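Local atomic coordinates of beta-ketoacyl synthase (Burkholderia phymatum, PDB entry 4EWG), a protein that probably catalyses the condensation step of fatty-acid chain elongation on acyl carrier protein. Residues A228-L233 / R311-E316; N267-H272 / A278-R283; N395-A398 / I402-S405. All coordinates share one frame; numbering follows the deposited sequence.

Contact 1. Residues A228-L233 / R311-E316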
loop_
_atom_site.group_PDB
_atom_site.type_symbol
_atom_site.label_atom_id
_atom_site.label_comp_id
_atom_site.label_asym_id
_atom_site.label_seq_id
_atom_site.Cartn_x
_atom_site.Cartn_y
_atom_site.Cartn_z
ATOM N N ALA A 228 -26.420 -23.229 -3.543
ATOM C CA ALA A 228 -27.725 -22.760 -3.029
ATOM C C ALA A 228 -27.803 -22.831 -1.523
ATOM O O ALA A 228 -28.638 -22.183 -0.936
ATOM C CB ALA A 228 -28.851 -23.591 -3.613
ATOM N N LYS A 229 -26.959 -23.648 -0.902
ATOM C CA LYS A 229 -27.024 -23.843 0.539
ATOM C C LYS A 229 -25.882 -23.157 1.258
ATOM O O LYS A 229 -25.694 -23.357 2.439
ATOM C CB LYS A 229 -27.060 -25.369 0.885
ATOM C CG LYS A 229 -28.331 -26.102 0.436
ATOM C CD LYS A 229 -29.587 -25.303 0.775
ATOM C CE LYS A 229 -30.883 -26.111 0.677
ATOM N NZ LYS A 229 -31.272 -26.322 -0.745
ATOM N N ARG A 230 -25.107 -22.335 0.557
ATOM C CA ARG A 230 -23.946 -21.684 1.193
ATOM C C ARG A 230 -24.463 -20.702 2.244
ATOM O O ARG A 230 -25.588 -20.224 2.123
ATOM C CB ARG A 230 -23.092 -20.950 0.162
ATOM C CG ARG A 230 -23.740 -19.703 -0.433
ATOM C CD ARG A 230 -22.874 -19.131 -1.544
ATOM N NE ARG A 230 -23.389 -17.873 -2.084
ATOM C CZ ARG A 230 -24.427 -17.765 -2.918
ATOM N NH1 ARG A 230 -25.083 -18.846 -3.325
ATOM N NH2 ARG A 230 -24.809 -16.565 -3.354
ATOM N N ASP A 231 -23.649 -20.422 3.267
ATOM C CA ASP A 231 -24.014 -19.446 4.300
ATOM C C ASP A 231 -22.820 -18.578 4.725
ATOM O O ASP A 231 -22.717 -18.214 5.856
ATOM C CB ASP A 231 -24.555 -20.170 5.539
ATOM C CG ASP A 231 -23.438 -20.828 6.367
ATOM O OD1 ASP A 231 -22.544 -21.499 5.784
ATOM O OD2 ASP A 231 -23.442 -20.641 7.591
ATOM N N GLY A 232 -21.915 -18.279 3.808
ATOM C CA GLY A 232 -20.788 -17.408 4.110
ATOM C C GLY A 232 -19.432 -18.016 3.857
ATOM O O GLY A 232 -19.314 -19.167 3.458
ATOM N N LEU A 233 -18.401 -17.204 4.100
ATOM C CA LEU A 233 -17.018 -17.579 3.829
ATOM C C LEU A 233 -16.364 -18.227 5.024
ATOM O O LEU A 233 -16.923 -18.245 6.114
ATOM C CB LEU A 233 -16.199 -16.344 3.416
ATOM C CG LEU A 233 -16.008 -15.156 4.377
ATOM C CD1 LEU A 233 -14.936 -15.406 5.457
ATOM C CD2 LEU A 233 -15.680 -13.906 3.574
ATOM N N ARG A 311 -24.099 -12.151 -1.364
ATOM C CA ARG A 311 -24.034 -11.156 -2.449
ATOM C C ARG A 311 -22.793 -11.276 -3.350
ATOM O O ARG A 311 -22.850 -10.935 -4.538
ATOM C CB ARG A 311 -24.010 -9.751 -1.876
ATOM C CG ARG A 311 -25.240 -9.340 -1.113
ATOM C CD ARG A 311 -24.998 -7.973 -0.497
ATOM N NE ARG A 311 -26.208 -7.352 0.024
ATOM C CZ ARG A 311 -27.168 -6.801 -0.713
ATOM N NH1 ARG A 311 -27.070 -6.789 -2.045
ATOM N NH2 ARG A 311 -28.244 -6.247 -0.112
ATOM N N GLY A 312 -21.663 -11.699 -2.766
ATOM C CA GLY A 312 -20.391 -11.765 -3.489
ATOM C C GLY A 312 -20.483 -12.720 -4.654
ATOM O O GLY A 312 -20.141 -12.374 -5.768
ATOM N N ASP A 313 -20.978 -13.923 -4.390
ATOM C CA ASP A 313 -21.087 -14.918 -5.417
ATOM C C ASP A 313 -22.094 -14.521 -6.513
ATOM O O ASP A 313 -21.820 -14.692 -7.704
ATOM C CB ASP A 313 -21.467 -16.259 -4.799
ATOM C CG ASP A 313 -20.326 -16.882 -3.999
ATOM O OD1 ASP A 313 -19.272 -16.211 -3.769
ATOM O OD2 ASP A 313 -20.483 -18.073 -3.602
ATOM N N VAL A 314 -23.228 -13.956 -6.122
ATOM C CA VAL A 314 -24.235 -13.504 -7.115
ATOM C C VAL A 314 -23.628 -12.428 -8.039
ATOM O O VAL A 314 -23.587 -12.600 -9.261
ATOM C CB VAL A 314 -25.508 -12.961 -6.426
ATOM C CG1 VAL A 314 -26.424 -12.238 -7.441
ATOM C CG2 VAL A 314 -26.242 -14.094 -5.718
ATOM N N ALA A 315 -23.118 -11.354 -7.450
ATOM C CA ALA A 315 -22.491 -10.281 -8.217
ATOM C C ALA A 315 -21.388 -10.785 -9.119
ATOM O O ALA A 315 -21.304 -10.350 -10.291
ATOM C CB ALA A 315 -21.911 -9.237 -7.289
ATOM N N GLU A 316 -20.513 -11.651 -8.592
ATOM C CA GLU A 316 -19.395 -12.171 -9.382
ATOM C C GLU A 316 -19.906 -12.975 -10.584
ATOM O O GLU A 316 -19.416 -12.806 -11.703
ATOM C CB GLU A 316 -18.428 -13.041 -8.537
ATOM C CG GLU A 316 -17.285 -13.616 -9.357
ATOM C CD GLU A 316 -16.185 -14.307 -8.541
ATOM O OE1 GLU A 316 -16.368 -14.608 -7.344
ATOM O OE2 GLU A 316 -15.103 -14.536 -9.113
#

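Contact 2. Residues N267-H272 / A278-R283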
loop_
_atom_site.group_PDB
_atom_site.type_symbol
_atom_site.label_atom_id
_atom_site.label_comp_id
_atom_site.label_asym_id
_atom_site.label_seq_id
_atom_site.Cartn_x
_atom_site.Cartn_y
_atom_site.Cartn_z
ATOM N N ASN A 267 -9.953 -1.557 -11.136
ATOM C CA ASN A 267 -10.871 -0.452 -10.919
ATOM C C ASN A 267 -11.579 -0.576 -9.570
ATOM O O ASN A 267 -11.227 -1.425 -8.772
ATOM C CB ASN A 267 -11.884 -0.329 -12.085
ATOM C CG ASN A 267 -12.925 -1.427 -12.095
ATOM O OD1 ASN A 267 -12.818 -2.416 -11.372
ATOM N ND2 ASN A 267 -13.950 -1.250 -12.913
ATOM N N SER A 268 -12.528 0.316 -9.309
ATOM C CA SER A 268 -13.428 0.153 -8.164
ATOM C C SER A 268 -14.884 0.481 -8.479
ATOM O O SER A 268 -15.202 1.206 -9.435
ATOM C CB SER A 268 -12.962 0.936 -6.949
ATOM O OG SER A 268 -12.335 2.100 -7.357
ATOM N N ASP A 269 -15.762 -0.080 -7.653
ATOM C CA ASP A 269 -17.202 0.103 -7.801
ATOM C C ASP A 269 -17.655 1.531 -7.504
ATOM O O ASP A 269 -18.665 1.965 -8.025
ATOM C CB ASP A 269 -17.970 -0.833 -6.866
ATOM C CG ASP A 269 -17.747 -2.327 -7.165
ATOM O OD1 ASP A 269 -17.330 -2.668 -8.305
ATOM O OD2 ASP A 269 -18.030 -3.157 -6.243
ATOM N N GLY A 270 -16.924 2.236 -6.647
ATOM C CA GLY A 270 -17.295 3.549 -6.187
ATOM C C GLY A 270 -18.728 3.679 -5.667
ATOM O O GLY A 270 -19.378 4.711 -5.890
ATOM N N ALA A 271 -19.224 2.648 -4.991
ATOM C CA ALA A 271 -20.612 2.579 -4.605
ATOM C C ALA A 271 -20.672 2.229 -3.155
ATOM O O ALA A 271 -21.135 3.014 -2.368
ATOM C CB ALA A 271 -21.375 1.546 -5.452
ATOM N N HIS A 272 -20.227 1.034 -2.803
ATOM C CA HIS A 272 -20.313 0.548 -1.418
ATOM C C HIS A 272 -19.003 -0.011 -0.895
ATOM O O HIS A 272 -18.121 -0.481 -1.669
ATOM C CB HIS A 272 -21.400 -0.513 -1.327
ATOM C CG HIS A 272 -21.989 -0.660 0.054
ATOM N ND1 HIS A 272 -21.460 -1.491 0.999
ATOM C CD2 HIS A 272 -23.087 -0.039 0.651
ATOM C CE1 HIS A 272 -22.194 -1.410 2.120
ATOM N NE2 HIS A 272 -23.188 -0.520 1.907
ATOM N N ALA A 278 -21.915 -5.474 -9.705
ATOM C CA ALA A 278 -21.596 -6.317 -10.867
ATOM C C ALA A 278 -21.038 -5.589 -12.099
ATOM O O ALA A 278 -20.123 -6.109 -12.759
ATOM C CB ALA A 278 -22.815 -7.154 -11.256
ATOM N N SER A 279 -21.544 -4.405 -12.421
ATOM C CA SER A 279 -21.136 -3.761 -13.679
ATOM C C SER A 279 -19.651 -3.375 -13.682
ATOM O O SER A 279 -18.914 -3.642 -14.673
ATOM C CB SER A 279 -22.008 -2.563 -14.025
ATOM O OG SER A 279 -21.958 -1.611 -12.983
ATOM N N THR A 280 -19.202 -2.805 -12.571
ATOM C CA THR A 280 -17.813 -2.391 -12.437
ATOM C C THR A 280 -16.876 -3.570 -12.225
ATOM O O THR A 280 -15.708 -3.490 -12.609
ATOM C CB THR A 280 -17.634 -1.330 -11.332
ATOM O OG1 THR A 280 -18.572 -1.590 -10.283
ATOM C CG2 THR A 280 -17.908 0.079 -11.892
ATOM N N MET A 281 -17.389 -4.663 -11.640
ATOM C CA MET A 281 -16.634 -5.924 -11.576
ATOM C C MET A 281 -16.382 -6.441 -13.006
ATOM O O MET A 281 -15.263 -6.801 -13.350
ATOM C CB MET A 281 -17.380 -6.980 -10.745
ATOM C CG MET A 281 -17.487 -6.635 -9.256
ATOM S SD MET A 281 -18.822 -7.513 -8.403
ATOM C CE MET A 281 -18.045 -9.088 -8.022
ATOM N N ALA A 282 -17.427 -6.428 -13.841
ATOM C CA ALA A 282 -17.293 -6.799 -15.266
ATOM C C ALA A 282 -16.272 -5.899 -15.942
ATOM O O ALA A 282 -15.405 -6.362 -16.669
ATOM C CB ALA A 282 -18.651 -6.735 -15.999
ATOM N N ARG A 283 -16.381 -4.598 -15.685
ATOM C CA ARG A 283 -15.504 -3.595 -16.341
ATOM C C ARG A 283 -14.030 -3.866 -16.040
ATOM O O ARG A 283 -13.162 -3.697 -16.911
ATOM C CB ARG A 283 -15.929 -2.181 -15.918
ATOM C CG ARG A 283 -15.164 -1.022 -16.549
ATOM C CD ARG A 283 -15.356 -0.926 -18.055
ATOM N NE ARG A 283 -14.392 0.003 -18.656
ATOM C CZ ARG A 283 -13.815 -0.144 -19.859
ATOM N NH1 ARG A 283 -14.046 -1.217 -20.628
ATOM N NH2 ARG A 283 -12.955 0.779 -20.282
HETATM O O HOH W 1 -20.642 0.633 -9.378
#

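Contact 3. Residues N395-A398 / I402-S405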
loop_
_atom_site.group_PDB
_atom_site.type_symbol
_atom_site.label_atom_id
_atom_site.label_comp_id
_atom_site.label_asym_id
_atom_site.label_seq_id
_atom_site.Cartn_x
_atom_site.Cartn_y
_atom_site.Cartn_z
ATOM N N ASN A 395 -9.581 -13.623 -11.118
ATOM C CA ASN A 395 -10.256 -12.410 -10.629
ATOM C C ASN A 395 -10.324 -12.350 -9.113
ATOM O O ASN A 395 -10.289 -13.375 -8.432
ATOM C CB ASN A 395 -11.681 -12.349 -11.171
ATOM C CG ASN A 395 -11.725 -12.093 -12.656
ATOM O OD1 ASN A 395 -10.883 -11.348 -13.192
ATOM N ND2 ASN A 395 -12.721 -12.704 -13.350
ATOM N N ASN A 396 -10.367 -11.137 -8.591
ATOM C CA ASN A 396 -10.480 -10.900 -7.143
ATOM C C ASN A 396 -11.169 -9.592 -6.927
ATOM O O ASN A 396 -10.952 -8.620 -7.671
ATOM C CB ASN A 396 -9.102 -10.856 -6.458
ATOM C CG ASN A 396 -8.337 -12.145 -6.617
ATOM O OD1 ASN A 396 -8.539 -13.126 -5.834
ATOM N ND2 ASN A 396 -7.447 -12.170 -7.583
ATOM N N PHE A 397 -12.004 -9.571 -5.915
ATOM C CA PHE A 397 -12.850 -8.412 -5.627
ATOM C C PHE A 397 -12.811 -8.211 -4.160
ATOM O O PHE A 397 -13.092 -9.140 -3.435
ATOM C CB PHE A 397 -14.295 -8.676 -6.089
ATOM C CG PHE A 397 -14.385 -9.110 -7.504
ATOM C CD1 PHE A 397 -14.220 -8.194 -8.535
ATOM C CD2 PHE A 397 -14.594 -10.418 -7.824
ATOM C CE1 PHE A 397 -14.283 -8.585 -9.862
ATOM C CE2 PHE A 397 -14.659 -10.819 -9.157
ATOM C CZ PHE A 397 -14.505 -9.908 -10.165
ATOM N N ALA A 398 -12.558 -6.989 -3.723
ATOM C CA ALA A 398 -12.147 -6.742 -2.372
ATOM C C ALA A 398 -12.964 -5.640 -1.673
ATOM O O ALA A 398 -13.756 -4.920 -2.281
ATOM C CB ALA A 398 -10.678 -6.370 -2.381
ATOM N N ILE A 402 -12.734 -2.689 -4.540
ATOM C CA ILE A 402 -11.514 -2.775 -5.356
ATOM C C ILE A 402 -11.545 -4.059 -6.163
ATOM O O ILE A 402 -11.597 -5.167 -5.582
ATOM C CB ILE A 402 -10.233 -2.768 -4.493
ATOM C CG1 ILE A 402 -10.056 -1.395 -3.828
ATOM C CG2 ILE A 402 -9.007 -3.118 -5.316
ATOM C CD1 ILE A 402 -9.043 -1.382 -2.687
ATOM N N ASN A 403 -11.506 -3.919 -7.497
ATOM C CA ASN A 403 -11.545 -5.059 -8.388
ATOM C C ASN A 403 -10.244 -5.235 -9.182
ATOM O O ASN A 403 -9.666 -4.251 -9.671
ATOM C CB ASN A 403 -12.706 -4.912 -9.368
ATOM C CG ASN A 403 -13.989 -4.480 -8.685
ATOM O OD1 ASN A 403 -14.372 -5.035 -7.644
ATOM N ND2 ASN A 403 -14.647 -3.490 -9.253
ATOM N N THR A 404 -9.815 -6.492 -9.307
ATOM C CA THR A 404 -8.665 -6.868 -10.136
ATOM C C THR A 404 -8.965 -8.071 -10.995
ATOM O O THR A 404 -9.683 -8.972 -10.599
ATOM C CB THR A 404 -7.419 -7.207 -9.294
ATOM O OG1 THR A 404 -7.699 -8.350 -8.462
ATOM C CG2 THR A 404 -7.038 -6.050 -8.424
ATOM N N SER A 405 -8.395 -8.048 -12.194
ATOM C CA SER A 405 -8.503 -9.132 -13.165
ATOM C C SER A 405 -7.121 -9.331 -13.796
ATOM O O SER A 405 -6.530 -8.389 -14.313
ATOM C CB SER A 405 -9.523 -8.761 -14.237
ATOM O OG SER A 405 -9.684 -9.785 -15.169
#

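Contact 1. Residues A228-L233 / R311-E316
Arg230 reaches out of a long loop to lie along Asp313, and joins the loop to one flank of helix 310-324 in the thiolase-like ketosynthase fold. On the loop side the contact rests on this one side chain. With CG set between the backbone N and the carbonyl carbon (chi1 70°) and the chain extended from there to NE, Arg230 spans the distance to the helix. The two side chains run antiparallel alongside each other, and the guanidinium and carboxylate planes lie only 20° apart. This is a salt bridge by proximity of charge, with NE of Arg230 3.3 Å from OD2 of Asp313: the oxygen sits well out of the guanidinium plane, so no N-H is aimed at it. The directed bonds go to other partners. Arg230 donates to the carbonyls of Asp227, Thr309 and Asp310 and forms a second salt bridge with Asp371, while OD2 of Asp313 accepts the backbone N-H of Phe226. Held from several directions, the guanidinium offers one face to the Asp313 methylene, whose CB is 3.8 Å from CZ of Arg230. At the guanidinium's edge, near its plane, Val314 crosses the arginine at about a right angle and places its CG2 3.7 Å from Arg230 NH2.

Contact 2. Residues N267-H272 / A278-R283
The hydroxyl of Thr280 meets the carboxylate of Asp269, and the two side chains come together at an oblique angle. A short hydrogen bond of 2.6 Å runs from Thr280 OG1 to Asp269 OD1, but the hydroxyl comes at that oxygen from above the carboxylate, 44° out of its plane. Thr277 O is a second hydrogen-bond partner of OG1. The aspartate is brought there by its first torsion, with CG beside the backbone N (chi1 -63°), which swings the carboxylate end closer to the helix than its CB alone would suggest. Its OD1 also accepts ND2 of Asn403 and its OD2 the backbone N-H of Thr277, so that both oxygens are held and the rotation of the group is restrained. A water bridges the same two residues from another side, donating to Asp269 O and to Thr280 OG1. These bonds close a short beta-loop-alpha connection of the thiolase-like fold, in which strand 259-268 ends and the chain doubles back into the start of helix 278-291. Two residues earlier, still on the strand, Asn267 works in a different way: it engages the helix backbone. Its ND2 donates to Thr280 O at 2.9 Å in a fairly straight bond (161° at the hydrogen), and that oxygen lies in the plane of the amide. OD1 of the same amide is bonded to ND2 of Asn403. The alkyl base of Arg283 passes the amide at about a right angle, its CB 3.7 Å from Asn267 ND2, before the guanidinium leads away to Gln286 and Glu290. On the threonine's other branch, the methyl CG2 of Thr280 rests 3.8 Å from Ser268 O, while Ser268 OG faces the dimer interface and bonds to Gly159 of the second subunit.

Contact 3. Residues N395-A398 / I402-S405
Asn396 and Thr404 form the tight centre of a beta hairpin, strands 391-398 and 402-409, in the large mixed sheet of the thiolase-like fold; segments 395-398 and 402-405 run antiparallel (173°). They are a hydrogen-bonded pair, with Asn396 N to Thr404 O at 3.0 Å and Thr404 N to Asn396 O at 2.9 Å. Next to them, the non-hydrogen-bonded pair Asn395 and Ser405 is joined through side chains. Ser405 OG, anti to its own backbone N (chi1 -178°), donates to Asn395 OD1 over 2.8 Å and lies in the plane of that carbonyl. On the same face, covered by helix 278-291, Phe397 and Asn403 cross at a slant, ring and amide planes 66° apart. Asn403 OD1 sits at the ring's edge, 3.3 Å from Phe397 CD1, while its ND2 is bonded to Asn267 OD1 and Asp269 OD1. The other face meets helix 170-183, where Thr404 OG1 bonds to Ser172.

Toward the turn the fit relaxes, and Ala398 is partly exposed. Ala398 N still donates to Ile402 O at 2.8 Å, but the return bond, Ile402 N to Ala398 O at 3.3 Å, is weak. This end lies beside Cys168 and Ala169, and Ile402 also packs on Ile161 of the second subunit. Between the two side chains there is a modest apolar touch, Ala398 CB standing 4.2 Å from Ile402 CB.

Followed from the N terminus, the chain first opens contact 1 at the loop 228-233. Before that contact closes, strand 259-268 runs into contact 2, which shuts a loop of only five residues and sends the chain into helix 278-291. Helix 310-324 then completes contact 1, so contact 2 is enclosed by it, and contact 3 follows later as a local hairpin, with no crossing. Space joins what sequence separates. Met281 packs against both Ala315 (through SD) and the ring of Phe397 (through CB), and Asn267 O meets Asn403 N where strands 259-268 and 402-409 are neighbours. Helix 278-291 thus touches both helix 310-324 and the sheet.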